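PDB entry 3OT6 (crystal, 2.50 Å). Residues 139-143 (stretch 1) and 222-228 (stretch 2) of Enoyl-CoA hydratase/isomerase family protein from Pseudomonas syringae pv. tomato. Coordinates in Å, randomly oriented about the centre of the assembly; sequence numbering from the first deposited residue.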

# COMPACT_ATOMS: atom_id res chain seq x y z
N MSE A 139 2.79 16.22 -5.92
CA MSE A 139 2.03 15.01 -5.73
C MSE A 139 1.05 14.85 -6.92
O MSE A 139 0.44 15.84 -7.39
N HIS A 140 0.95 13.59 -7.38
CA HIS A 140 0.01 13.21 -8.41
C HIS A 140 -1.41 13.10 -7.87
O HIS A 140 -1.63 12.89 -6.67
N HIS A 141 -2.40 13.24 -8.74
CA HIS A 141 -3.79 13.09 -8.33
C HIS A 141 -4.09 11.77 -7.60
O HIS A 141 -4.70 11.79 -6.54
N ALA A 142 -3.64 10.65 -8.13
CA ALA A 142 -3.89 9.38 -7.47
C ALA A 142 -3.46 9.40 -6.01
O ALA A 142 -4.22 8.96 -5.13
N GLY A 143 -2.25 9.90 -5.71
CA GLY A 143 -1.75 9.88 -4.36
C GLY A 143 -2.55 10.85 -3.49
O GLY A 143 -2.89 10.57 -2.32
N ALA A 222 -10.10 8.24 -13.07
CA ALA A 222 -9.96 9.56 -13.65
C ALA A 222 -8.55 10.08 -13.37
O ALA A 222 -7.89 10.55 -14.28
N ALA A 223 -8.10 9.95 -12.13
CA ALA A 223 -6.78 10.42 -11.67
C ALA A 223 -5.67 9.76 -12.43
O ALA A 223 -4.72 10.41 -12.83
N ILE A 224 -5.76 8.44 -12.59
CA ILE A 224 -4.68 7.66 -13.25
C ILE A 224 -4.47 8.28 -14.66
O ILE A 224 -3.33 8.48 -15.08
N GLU A 225 -5.57 8.64 -15.31
CA GLU A 225 -5.54 9.21 -16.65
C GLU A 225 -5.05 10.65 -16.67
O GLU A 225 -4.20 10.96 -17.46
N GLN A 226 -5.57 11.49 -15.79
CA GLN A 226 -5.02 12.81 -15.58
C GLN A 226 -3.53 12.82 -15.27
O GLN A 226 -2.86 13.74 -15.68
N ASP A 227 -3.02 11.84 -14.54
CA ASP A 227 -1.66 11.81 -14.11
C ASP A 227 -0.76 11.43 -15.28
O ASP A 227 0.33 11.98 -15.42
N ARG A 228 -1.21 10.48 -16.10
CA ARG A 228 -0.58 10.19 -17.40
C ARG A 228 -0.38 11.44 -18.23
O ARG A 228 0.74 11.77 -18.61

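The contact between these two stretches is a small, polar-centred one in which a single buried carboxylate, that of Asp227, receives the free amide hydrogens at the start of a helix and is flanked by alanine methyl packing. The first turn of any helix leaves backbone N-H groups without the carbonyl partners that later turns enjoy, and an acidic side chain from a distant part of the chain can satisfy them. Here His140 occupies the N-cap position and the helix follows from His141. Asp227, in the m rotamer with its CA-to-CB bond toward the first stretch, presents both oxygens: His141 N donates to OD1 at 2.8 Å, and Ala142 N donates to OD2 at 2.9 Å. The second bond is almost linear, at 177°, whereas the first is more bent, at 141°.

The carboxylate also lies against the carbon atoms of the same turn. Asp227 OD2 approaches His140 CB at 3.3 Å and Ala142 CB at 3.5 Å, while Asp227 OD1 comes within 3.4 Å of His141 CB. His140, in the p rotamer, has OD2 at the edge of its ring, near the ring plane; His141, in the m rotamer, places its ring near Gln226, itself m, with His141 CD2 4.1 Å from Gln226 CB.

One turn earlier on that helix, Ala223 points toward the first stretch and supplies the apolar part. Ala223 CB sits 3.7 Å from His141 CB, 3.6 Å from Ala142 N and 4.4 Å from Ala142 CB. Such short side chains accompany a close backbone approach, the CA atoms of Ala142 and Ala223 being 5.2 Å apart. Ile224 points away, and Arg228 and Glu225 are out of reach of the first stretch and pair with each other, through a salt bridge of 3.0 Å from Arg228 NE to Glu225 OE1.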

# COMPACT_ATOMS: atom_id res chain seq x y z
CB MSE A 139 1.29 15.03 -4.40
CG MSE A 139 0.56 13.67 -4.01
SE MSE A 139 1.94 12.43 -3.54
CE MSE A 139 2.26 13.02 -1.68
CB HIS A 140 0.48 11.91 -9.08
CG HIS A 140 0.68 10.74 -8.14
ND1 HIS A 140 1.33 10.84 -6.93
CD2 HIS A 140 0.36 9.43 -8.28
CE1 HIS A 140 1.41 9.65 -6.36
NE2 HIS A 140 0.82 8.78 -7.16
CB HIS A 141 -4.73 13.31 -9.50
CG HIS A 141 -4.86 14.74 -9.91
ND1 HIS A 141 -5.45 15.69 -9.10
CD2 HIS A 141 -4.47 15.39 -11.03
CE1 HIS A 141 -5.44 16.86 -9.73
NE2 HIS A 141 -4.85 16.70 -10.90
CB ALA A 142 -3.20 8.25 -8.23
CB ALA A 222 -11.03 10.55 -13.11
CB ALA A 223 -6.60 10.16 -10.17
CB ILE A 224 -4.97 6.14 -13.28
CG1 ILE A 224 -4.76 5.52 -11.90
CG2 ILE A 224 -4.20 5.40 -14.39
CD1 ILE A 224 -5.34 4.05 -11.81
CB GLU A 225 -6.92 9.12 -17.33
CG GLU A 225 -6.76 8.44 -18.70
CD GLU A 225 -6.21 6.98 -18.57
OE1 GLU A 225 -5.04 6.73 -19.02
OE2 GLU A 225 -6.94 6.12 -17.98
CB GLN A 226 -5.79 13.53 -14.48
CG GLN A 226 -6.96 14.28 -15.02
CD GLN A 226 -6.49 15.50 -15.90
OE1 GLN A 226 -5.85 16.48 -15.41
NE2 GLN A 226 -6.80 15.41 -17.21
CB ASP A 227 -1.45 10.83 -12.93
CG ASP A 227 -1.91 11.41 -11.58
OD1 ASP A 227 -2.01 12.64 -11.44
OD2 ASP A 227 -2.18 10.63 -10.63
CB ARG A 228 -1.45 9.25 -18.21
CG ARG A 228 -1.07 7.83 -18.08
CD ARG A 228 -1.68 7.01 -19.23
NE ARG A 228 -2.24 5.75 -18.71
CZ ARG A 228 -1.54 4.62 -18.52
NH1 ARG A 228 -0.22 4.59 -18.83
NH2 ARG A 228 -2.15 3.53 -18.02